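Local coordinates for protein putative glycosyltransferase (GalT1) (Streptococcus parasanguinis FW213, PDB 5HEA) that probably transfers a sugar from a nucleotide-activated donor, the chain here being the C-terminal part of the protein with a family 2, GT-A type glycosyltransferase domain, at residues H104-R107 and A108-N112; S134-K137 and E138-F141; A193-Y196 and R197-K201; I235-A238 and E239-I242. All coordinates share one frame; numbering follows the deposited sequence.

Contact 1: residues H104-R107 and A108-N112; sequences HLYR and ALVDN
A chi1 of -179° swings the Y106 ring toward the C-terminal end of the helix, and V110, one turn on, turns CG2 to the side of its backbone N to meet it. That methyl sits over one ring face, 3.8 Å from the centroid of the Y106 ring, a CH-pi contact displaced toward the CZ rim, where V110 CG2 to Y106 CZ is 3.6 Å. It is an i to i+4 side-chain contact on a helix packed against the sheet of a GT-A type domain. The backbone bond V110 N to Y106 O is short and almost straight (2.9 Å, 176°). The R107 and D111 side chains project together from the helix, yet R107 NE and D111 OD2 stay 4.8 Å apart; the salt bridge of R107 goes instead from NH1 to E103. At the C-terminal end N112 folds back, and its ND2 donates to A108 O at 2.8 Å in its own amide plane. The phenol OH of Y106 is bonded to E5, and H104 ND1 to E210. On the buried face of helix 101-110, L105 and L109 lie on L172 of strand 171-174, and A108 packs on I208 of strand 204-217 and S117 of strand 116-125; V110, at the exposed margin, touches Y87 of strand 87-90.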
loop_
_atom_site.group_PDB
_atom_site.type_symbol
_atom_site.label_atom_id
_atom_site.label_comp_id
_atom_site.label_asym_id
_atom_site.label_seq_id
_atom_site.Cartn_x
_atom_site.Cartn_y
_atom_site.Cartn_z
ATOM N N HIS A 104 -49.488 5.137 -7.386
ATOM C CA HIS A 104 -49.581 6.504 -7.901
ATOM C C HIS A 104 -48.528 6.849 -8.947
ATOM O O HIS A 104 -48.840 7.517 -9.927
ATOM C CB HIS A 104 -49.574 7.526 -6.761
ATOM C CG HIS A 104 -50.864 7.583 -6.008
ATOM N ND1 HIS A 104 -51.229 8.660 -5.226
ATOM C CD2 HIS A 104 -51.891 6.701 -5.936
ATOM C CE1 HIS A 104 -52.421 8.435 -4.702
ATOM N NE2 HIS A 104 -52.845 7.255 -5.117
ATOM N N LEU A 105 -47.287 6.403 -8.732
ATOM C CA LEU A 105 -46.213 6.559 -9.713
ATOM C C LEU A 105 -46.528 5.784 -10.984
ATOM O O LEU A 105 -46.309 6.275 -12.098
ATOM C CB LEU A 105 -44.869 6.054 -9.145
ATOM C CG LEU A 105 -44.162 6.979 -8.154
ATOM C CD1 LEU A 105 -42.905 6.317 -7.594
ATOM C CD2 LEU A 105 -43.830 8.317 -8.826
ATOM N N TYR A 106 -47.029 4.564 -10.812
ATOM C CA TYR A 106 -47.344 3.710 -11.950
ATOM C C TYR A 106 -48.435 4.345 -12.816
ATOM O O TYR A 106 -48.253 4.525 -14.014
ATOM C CB TYR A 106 -47.761 2.305 -11.505
ATOM C CG TYR A 106 -48.083 1.382 -12.671
ATOM C CD1 TYR A 106 -47.068 0.738 -13.368
ATOM C CD2 TYR A 106 -49.399 1.177 -13.088
ATOM C CE1 TYR A 106 -47.351 -0.098 -14.441
ATOM C CE2 TYR A 106 -49.691 0.336 -14.166
ATOM C CZ TYR A 106 -48.663 -0.294 -14.834
ATOM O OH TYR A 106 -48.930 -1.125 -15.899
ATOM N N ARG A 107 -49.559 4.699 -12.196
ATOM C CA ARG A 107 -50.650 5.361 -12.919
ATOM C C ARG A 107 -50.204 6.637 -13.633
ATOM O O ARG A 107 -50.594 6.893 -14.774
ATOM C CB ARG A 107 -51.783 5.697 -11.958
ATOM C CG ARG A 107 -52.505 4.474 -11.467
ATOM C CD ARG A 107 -53.967 4.515 -11.871
ATOM N NE ARG A 107 -54.547 3.177 -11.832
ATOM C CZ ARG A 107 -54.867 2.544 -10.711
ATOM N NH1 ARG A 107 -54.674 3.137 -9.540
ATOM N NH2 ARG A 107 -55.384 1.323 -10.759
ATOM N N ALA A 108 -49.381 7.436 -12.959
ATOM C CA ALA A 108 -48.963 8.720 -13.511
ATOM C C ALA A 108 -48.119 8.513 -14.768
ATOM O O ALA A 108 -48.174 9.302 -15.704
ATOM C CB ALA A 108 -48.194 9.528 -12.461
ATOM N N LEU A 109 -47.345 7.434 -14.793
ATOM C CA LEU A 109 -46.502 7.151 -15.944
ATOM C C LEU A 109 -47.358 6.586 -17.085
ATOM O O LEU A 109 -47.382 7.123 -18.202
ATOM C CB LEU A 109 -45.389 6.170 -15.548
ATOM C CG LEU A 109 -44.280 5.843 -16.549
ATOM C CD1 LEU A 109 -43.003 5.416 -15.823
ATOM C CD2 LEU A 109 -44.742 4.735 -17.527
ATOM N N VAL A 110 -48.070 5.508 -16.784
ATOM C CA VAL A 110 -48.815 4.748 -17.792
ATOM C C VAL A 110 -50.001 5.517 -18.401
ATOM O O VAL A 110 -50.184 5.525 -19.622
ATOM C CB VAL A 110 -49.250 3.368 -17.222
ATOM C CG1 VAL A 110 -50.290 2.717 -18.105
ATOM C CG2 VAL A 110 -48.028 2.465 -17.070
ATOM N N ASP A 111 -50.782 6.195 -17.568
ATOM C CA ASP A 111 -51.922 6.949 -18.081
ATOM C C ASP A 111 -51.496 8.124 -18.953
ATOM O O ASP A 111 -52.265 8.599 -19.790
ATOM C CB ASP A 111 -52.811 7.461 -16.944
ATOM C CG ASP A 111 -53.519 6.341 -16.200
ATOM O OD1 ASP A 111 -53.430 5.174 -16.640
ATOM O OD2 ASP A 111 -54.180 6.638 -15.180
ATOM N N ASN A 112 -50.281 8.609 -18.756
ATOM C CA ASN A 112 -49.833 9.778 -19.513
ATOM C C ASN A 112 -48.931 9.475 -20.700
ATOM O O ASN A 112 -48.585 10.372 -21.475
ATOM C CB ASN A 112 -49.175 10.791 -18.585
ATOM C CG ASN A 112 -50.179 11.485 -17.705
ATOM O OD1 ASN A 112 -50.960 12.308 -18.180
ATOM N ND2 ASN A 112 -50.176 11.156 -16.418
#

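Contact 2: residues S134-K137 and E138-F141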
loop_
_atom_site.group_PDB
_atom_site.type_symbol
_atom_site.label_atom_id
_atom_site.label_comp_id
_atom_site.label_asym_id
_atom_site.label_seq_id
_atom_site.Cartn_x
_atom_site.Cartn_y
_atom_site.Cartn_z
ATOM N N SER A 134 -44.140 19.095 4.428
ATOM C CA SER A 134 -43.836 20.256 3.595
ATOM C C SER A 134 -44.756 20.317 2.383
ATOM O O SER A 134 -45.174 21.396 1.964
ATOM C CB SER A 134 -42.385 20.198 3.123
ATOM O OG SER A 134 -41.500 20.011 4.213
ATOM N N ILE A 135 -45.059 19.150 1.822
ATOM C CA ILE A 135 -45.937 19.053 0.664
ATOM C C ILE A 135 -47.332 18.688 1.147
ATOM O O ILE A 135 -47.559 17.584 1.644
ATOM C CB ILE A 135 -45.436 17.991 -0.336
ATOM C CG1 ILE A 135 -43.952 18.205 -0.631
ATOM C CG2 ILE A 135 -46.251 18.037 -1.621
ATOM C CD1 ILE A 135 -43.641 19.584 -1.191
ATOM N N THR A 136 -48.259 19.631 1.017
ATOM C CA THR A 136 -49.613 19.457 1.534
ATOM C C THR A 136 -50.621 19.106 0.430
ATOM O O THR A 136 -50.362 19.314 -0.759
ATOM C CB THR A 136 -50.097 20.732 2.251
ATOM O OG1 THR A 136 -49.979 21.846 1.358
ATOM C CG2 THR A 136 -49.258 20.997 3.492
ATOM N N LYS A 137 -51.768 18.572 0.846
ATOM C CA LYS A 137 -52.869 18.230 -0.052
ATOM C C LYS A 137 -53.300 19.438 -0.898
ATOM O O LYS A 137 -53.650 19.296 -2.071
ATOM C CB LYS A 137 -54.046 17.725 0.787
ATOM C CG LYS A 137 -55.183 17.080 0.023
ATOM C CD LYS A 137 -56.448 17.032 0.891
ATOM C CE LYS A 137 -56.254 16.213 2.165
ATOM N NZ LYS A 137 -57.509 16.101 2.971
ATOM N N GLU A 138 -53.252 20.624 -0.295
ATOM C CA GLU A 138 -53.705 21.853 -0.941
ATOM C C GLU A 138 -52.801 22.251 -2.086
ATOM O O GLU A 138 -53.233 22.936 -3.018
ATOM C CB GLU A 138 -53.777 23.009 0.065
ATOM C CG GLU A 138 -54.924 22.912 1.068
ATOM C CD GLU A 138 -54.680 21.876 2.160
ATOM O OE1 GLU A 138 -53.499 21.622 2.501
ATOM O OE2 GLU A 138 -55.675 21.311 2.671
ATOM N N LYS A 139 -51.541 21.831 -2.005
ATOM C CA LYS A 139 -50.549 22.155 -3.027
ATOM C C LYS A 139 -50.362 21.051 -4.070
ATOM O O LYS A 139 -49.477 21.145 -4.911
ATOM C CB LYS A 139 -49.198 22.500 -2.377
ATOM C CG LYS A 139 -49.148 23.898 -1.761
ATOM C CD LYS A 139 -49.462 24.964 -2.822
ATOM C CE LYS A 139 -49.169 26.381 -2.331
ATOM N NZ LYS A 139 -50.079 26.804 -1.231
ATOM N N TYR A 140 -51.188 20.012 -4.015
ATOM C CA TYR A 140 -51.095 18.939 -5.001
ATOM C C TYR A 140 -51.289 19.435 -6.430
ATOM O O TYR A 140 -52.201 20.200 -6.723
ATOM C CB TYR A 140 -52.103 17.818 -4.720
ATOM C CG TYR A 140 -52.115 16.746 -5.797
ATOM C CD1 TYR A 140 -51.202 15.708 -5.770
ATOM C CD2 TYR A 140 -53.042 16.774 -6.842
ATOM C CE1 TYR A 140 -51.198 14.726 -6.746
ATOM C CE2 TYR A 140 -53.045 15.792 -7.831
ATOM C CZ TYR A 140 -52.117 14.769 -7.772
ATOM O OH TYR A 140 -52.087 13.778 -8.733
ATOM N N PHE A 141 -50.405 18.997 -7.313
ATOM C CA PHE A 141 -50.643 19.109 -8.736
ATOM C C PHE A 141 -49.926 17.965 -9.441
ATOM O O PHE A 141 -49.090 17.274 -8.854
ATOM C CB PHE A 141 -50.209 20.474 -9.300
ATOM C CG PHE A 141 -48.720 20.676 -9.350
ATOM C CD1 PHE A 141 -47.989 20.318 -10.485
ATOM C CD2 PHE A 141 -48.046 21.226 -8.276
ATOM C CE1 PHE A 141 -46.606 20.498 -10.538
ATOM C CE2 PHE A 141 -46.652 21.412 -8.321
ATOM C CZ PHE A 141 -45.941 21.052 -9.451
#
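The carbonyl oxygen of T136 accepts the shortest hydrogen bond here, from K139 N at 3.0 Å, with the donor well above the carbonyl plane and the N-H angle bent to 140°. One residue further on, Y140 N donates to K137 O at 3.2 Å, straighter at the hydrogen but again from above the carbonyl plane. Two successive bonds of this i to i+3 spacing make a short piece of 3-10 helix, set in the loop that joins strand 130-132 to strand 142-146. The side chains make only loose surface contacts. T136 OG1 stands between the backbone N and the carbonyl carbon (chi1 55°), facing the turn, and K139 CG lies 3.8 Å from T136 OG1. E138 doubles back at chi2 (75°), which brings OE1 of its carboxylate across T136, with E138 OE1 3.5 Å from T136 CB. K137 and E138 carry opposite charges, but K137 NZ and E138 OE2 remain 5.5 Å apart, too far for a salt bridge, so any attraction is probably weak. Both ends of the turn are tied to the sheet: I135 N bonds to N122 of strand 116-125, while K139 O takes a bond from N209 of strand 204-217, whose backbone also pairs with F141. The ring of Y140 leaves the turn toward I208 and E210.

Contact 3: residues A193-Y196 and R197-K201; sequences ATIY and RLYLK
R197 reaches back to A193 O, and this is the tight end of the contact: R197 NE donates at 2.7 Å to A193 O, which lies in the guanidinium plane while the donor lies in the carbonyl plane. R197 NH2 adds a weak, bent second bond to the same oxygen at 3.1 Å. The chain gets there by a bend at chi3 (-90°), and the two N-H groups on one edge of the guanidinium thereby share a carbonyl just ahead of the helix. R182 O gives NH2 a further acceptor. T194 holds the N-cap position, but its hydroxyl bonds to E190 O and does not cap. On the way, the aliphatic part of R197 crosses the phenol of Y196: R197 CG stands 3.8 Å from the centroid of the Y196 ring, over its face, a CH-pi contact 15° off the normal. I195 CG2 makes apolar contact with Y199 CZ at 3.6 Å.

The other pairs are looser. I195 CD1 and L198 CD1 are 4.1 Å apart, and Y196 CD2 meets L200 CD1 obliquely at 3.9 Å. No solvent-open flank appears here; where R197, L200 and K201 face outward, Q281, L288 and Y292 of the second subunit pack on them.

Within the chain, helix 195-201 is wedged between sheet and helix: I195 and L198 lie on F173 of strand 171-174, Y199 meets W150 edge-to-face, and Y196 and L200 lean on L244 and L245 of helix 231-247.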
loop_
_atom_site.group_PDB
_atom_site.type_symbol
_atom_site.label_atom_id
_atom_site.label_comp_id
_atom_site.label_asym_id
_atom_site.label_seq_id
_atom_site.Cartn_x
_atom_site.Cartn_y
_atom_site.Cartn_z
ATOM N N ALA A 193 -24.690 12.483 -10.346
ATOM C CA ALA A 193 -24.010 12.182 -11.609
ATOM C C ALA A 193 -24.841 11.348 -12.574
ATOM O O ALA A 193 -24.455 11.176 -13.729
ATOM C CB ALA A 193 -22.675 11.470 -11.331
ATOM N N THR A 194 -25.994 10.852 -12.127
ATOM C CA THR A 194 -26.660 9.776 -12.866
ATOM C C THR A 194 -28.122 10.029 -13.261
ATOM O O THR A 194 -28.508 9.761 -14.400
ATOM C CB THR A 194 -26.566 8.425 -12.074
ATOM O OG1 THR A 194 -25.199 8.165 -11.731
ATOM C CG2 THR A 194 -27.092 7.258 -12.915
ATOM N N ILE A 195 -28.930 10.512 -12.320
ATOM C CA ILE A 195 -30.378 10.601 -12.522
ATOM C C ILE A 195 -30.715 11.443 -13.751
ATOM O O ILE A 195 -31.515 11.035 -14.592
ATOM C CB ILE A 195 -31.100 11.116 -11.249
ATOM C CG1 ILE A 195 -30.948 10.092 -10.122
ATOM C CG2 ILE A 195 -32.584 11.340 -11.510
ATOM C CD1 ILE A 195 -31.443 8.682 -10.515
ATOM N N TYR A 196 -30.065 12.591 -13.887
ATOM C CA TYR A 196 -30.361 13.476 -15.018
ATOM C C TYR A 196 -30.105 12.821 -16.375
ATOM O O TYR A 196 -30.773 13.144 -17.366
ATOM C CB TYR A 196 -29.607 14.803 -14.895
ATOM C CG TYR A 196 -28.160 14.743 -15.319
ATOM C CD1 TYR A 196 -27.180 14.299 -14.445
ATOM C CD2 TYR A 196 -27.772 15.161 -16.586
ATOM C CE1 TYR A 196 -25.844 14.254 -14.829
ATOM C CE2 TYR A 196 -26.440 15.122 -16.981
ATOM C CZ TYR A 196 -25.483 14.667 -16.097
ATOM O OH TYR A 196 -24.162 14.619 -16.485
ATOM N N ARG A 197 -29.152 11.894 -16.438
ATOM C CA ARG A 197 -28.915 11.199 -17.701
ATOM C C ARG A 197 -30.112 10.333 -18.111
ATOM O O ARG A 197 -30.426 10.214 -19.293
ATOM C CB ARG A 197 -27.611 10.401 -17.657
ATOM C CG ARG A 197 -26.395 11.298 -17.411
ATOM C CD ARG A 197 -25.095 10.535 -17.487
ATOM N NE ARG A 197 -24.680 9.985 -16.197
ATOM C CZ ARG A 197 -24.360 8.706 -15.995
ATOM N NH1 ARG A 197 -24.433 7.844 -17.007
ATOM N NH2 ARG A 197 -23.957 8.283 -14.791
ATOM N N LEU A 198 -30.793 9.740 -17.138
ATOM C CA LEU A 198 -32.049 9.043 -17.429
ATOM C C LEU A 198 -33.123 9.986 -17.984
ATOM O O LEU A 198 -33.829 9.650 -18.946
ATOM C CB LEU A 198 -32.565 8.355 -16.170
ATOM C CG LEU A 198 -31.650 7.237 -15.680
ATOM C CD1 LEU A 198 -31.980 6.901 -14.223
ATOM C CD2 LEU A 198 -31.839 6.014 -16.578
ATOM N N TYR A 199 -33.246 11.168 -17.387
ATOM C CA TYR A 199 -34.183 12.179 -17.898
ATOM C C TYR A 199 -33.908 12.494 -19.382
ATOM O O TYR A 199 -34.828 12.596 -20.214
ATOM C CB TYR A 199 -34.046 13.480 -17.111
ATOM C CG TYR A 199 -34.426 13.453 -15.654
ATOM C CD1 TYR A 199 -35.416 12.609 -15.178
ATOM C CD2 TYR A 199 -33.805 14.318 -14.753
ATOM C CE1 TYR A 199 -35.760 12.608 -13.830
ATOM C CE2 TYR A 199 -34.136 14.320 -13.406
ATOM C CZ TYR A 199 -35.109 13.468 -12.957
ATOM O OH TYR A 199 -35.450 13.487 -11.637
ATOM N N LEU A 200 -32.633 12.647 -19.721
ATOM C CA LEU A 200 -32.259 12.991 -21.099
ATOM C C LEU A 200 -32.612 11.879 -22.097
ATOM O O LEU A 200 -32.691 12.122 -23.298
ATOM C CB LEU A 200 -30.770 13.358 -21.185
ATOM C CG LEU A 200 -30.341 14.627 -20.446
ATOM C CD1 LEU A 200 -28.814 14.721 -20.366
ATOM C CD2 LEU A 200 -30.935 15.873 -21.122
ATOM N N LYS A 201 -32.837 10.663 -21.599
ATOM C CA LYS A 201 -33.250 9.550 -22.452
ATOM C C LYS A 201 -34.753 9.595 -22.717
ATOM O O LYS A 201 -35.230 8.993 -23.675
ATOM C CB LYS A 201 -32.900 8.205 -21.802
ATOM C CG LYS A 201 -31.414 7.860 -21.760
ATOM C CD LYS A 201 -30.935 7.338 -23.096
ATOM C CE LYS A 201 -29.748 6.394 -22.925
ATOM N NZ LYS A 201 -30.130 5.025 -22.474
#

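Contact 4: residues I235-A238 and E239-I242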
loop_
_atom_site.group_PDB
_atom_site.type_symbol
_atom_site.label_atom_id
_atom_site.label_comp_id
_atom_site.label_asym_id
_atom_site.label_seq_id
_atom_site.Cartn_x
_atom_site.Cartn_y
_atom_site.Cartn_z
ATOM N N ILE A 235 -18.426 19.393 -7.807
ATOM C CA ILE A 235 -17.968 20.309 -8.843
ATOM C C ILE A 235 -17.903 19.607 -10.190
ATOM O O ILE A 235 -18.456 20.096 -11.166
ATOM C CB ILE A 235 -16.593 20.922 -8.470
ATOM C CG1 ILE A 235 -16.721 21.700 -7.162
ATOM C CG2 ILE A 235 -16.086 21.836 -9.573
ATOM C CD1 ILE A 235 -17.850 22.723 -7.211
ATOM N N SER A 236 -17.230 18.455 -10.252
ATOM C CA SER A 236 -17.080 17.767 -11.540
ATOM C C SER A 236 -18.425 17.272 -12.116
ATOM O O SER A 236 -18.622 17.299 -13.336
ATOM C CB SER A 236 -16.051 16.633 -11.451
ATOM O OG SER A 236 -16.497 15.643 -10.564
ATOM N N ASN A 237 -19.351 16.847 -11.250
ATOM C CA ASN A 237 -20.709 16.506 -11.702
ATOM C C ASN A 237 -21.398 17.672 -12.402
ATOM O O ASN A 237 -22.024 17.486 -13.435
ATOM C CB ASN A 237 -21.616 16.032 -10.551
ATOM C CG ASN A 237 -21.234 14.654 -10.026
ATOM O OD1 ASN A 237 -20.408 13.964 -10.614
ATOM N ND2 ASN A 237 -21.852 14.246 -8.922
ATOM N N ALA A 238 -21.323 18.864 -11.810
ATOM C CA ALA A 238 -21.959 20.047 -12.395
ATOM C C ALA A 238 -21.305 20.446 -13.738
ATOM O O ALA A 238 -21.989 20.860 -14.679
ATOM C CB ALA A 238 -21.933 21.223 -11.401
ATOM N N GLU A 239 -19.985 20.314 -13.822
ATOM C CA GLU A 239 -19.255 20.618 -15.066
ATOM C C GLU A 239 -19.591 19.635 -16.182
ATOM O O GLU A 239 -19.869 20.023 -17.307
ATOM C CB GLU A 239 -17.746 20.651 -14.801
ATOM C CG GLU A 239 -17.348 21.895 -14.004
ATOM C CD GLU A 239 -15.971 21.806 -13.366
ATOM O OE1 GLU A 239 -15.350 20.722 -13.419
ATOM O OE2 GLU A 239 -15.512 22.836 -12.810
ATOM N N GLU A 240 -19.576 18.351 -15.858
ATOM C CA GLU A 240 -20.003 17.313 -16.796
ATOM C C GLU A 240 -21.440 17.556 -17.303
ATOM O O GLU A 240 -21.728 17.463 -18.504
ATOM C CB GLU A 240 -19.889 15.967 -16.071
ATOM C CG GLU A 240 -20.295 14.714 -16.836
ATOM C CD GLU A 240 -20.093 13.469 -15.971
ATOM O OE1 GLU A 240 -20.581 13.434 -14.805
ATOM O OE2 GLU A 240 -19.410 12.539 -16.439
ATOM N N ARG A 241 -22.344 17.891 -16.388
ATOM C CA ARG A 241 -23.748 18.101 -16.755
ATOM C C ARG A 241 -23.947 19.334 -17.656
ATOM O O ARG A 241 -24.707 19.290 -18.639
ATOM C CB ARG A 241 -24.628 18.187 -15.500
ATOM C CG ARG A 241 -26.061 18.666 -15.760
ATOM C CD ARG A 241 -26.972 18.413 -14.548
ATOM N NE ARG A 241 -26.457 18.940 -13.283
ATOM C CZ ARG A 241 -26.062 18.177 -12.262
ATOM N NH1 ARG A 241 -26.123 16.856 -12.366
ATOM N NH2 ARG A 241 -25.617 18.725 -11.129
ATOM N N ILE A 242 -23.266 20.428 -17.332
ATOM C CA ILE A 242 -23.302 21.606 -18.201
ATOM C C ILE A 242 -22.779 21.271 -19.592
ATOM O O ILE A 242 -23.393 21.641 -20.592
ATOM C CB ILE A 242 -22.527 22.803 -17.596
ATOM C CG1 ILE A 242 -23.320 23.374 -16.412
ATOM C CG2 ILE A 242 -22.264 23.889 -18.673
ATOM C CD1 ILE A 242 -22.487 24.218 -15.455
HETATM O O HOH W 1 -22.751 14.763 -14.146
HETATM O O HOH W 2 -24.687 21.607 -13.392
#
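The E239 side chain, extended beyond CG, crosses I235 and sets E239 OE2 against I235 CG2 at 3.4 Å. Four regular helical bonds run beneath; the straightest is E240 N to S236 O, 2.9 Å and 171°. Two waters then tie side chains to carbonyls already engaged in the helix. One donates both to N237 O and to E240 OE1, the distance from the water oxygen to E240 OE1 being 2.6 Å. The other donates to A238 O and accepts from R241 NE, with 3.2 Å between the water oxygen and R241 NE. R241, with CG anti to the backbone N (chi1 169°) and a bend at chi3, curls back until its guanidinium lies over N237 O, which sits on the normal through the group's centre.

Further out, R241 NH2 forms a salt bridge with D192, which also takes a bond from N237 ND2, while R241 NE bonds to Q255 and the guanidinium makes a cation-pi contact with the ring of Y196. E239 OE2 meets Y259 OH and the ammonium of K285, and OE2 of E240 is bridged to K285 of the second subunit. I235 packs on C266 and C282, which are joined by a disulfide.

Buried charges thus meet opposite ones between helix 231-247 and the helices packed on it and across the subunit interface, consistent with both glutamates remaining ionised. R241 NH2 also lies close to NH1 of R262, a like charge, and D192 probably offsets the two nearby arginines, so that R241 can keep its positive charge.

In the fold
The four contacts follow one another along the chain, and all are local. Contacts 1 and 2 lie in the family 2 range and both pack on strand 204-217; their centres are 18 Å apart and their nearest atoms about 6 Å. E210 of that strand takes H104 of contact 1 and is packed on by Y140 of contact 2. Contacts 3 and 4 touch directly, their centres 13 Å apart: A193 CB lies 3.4 Å from N237 OD1, and Y196 CD1 3.5 Å from R241 NH1. Both also meet the second subunit, unlike contacts 1 and 2. Strand 171-174 is touched by both contact 1 and contact 3, whereas contact 4 stands about 31 Å from contact 1 between centres.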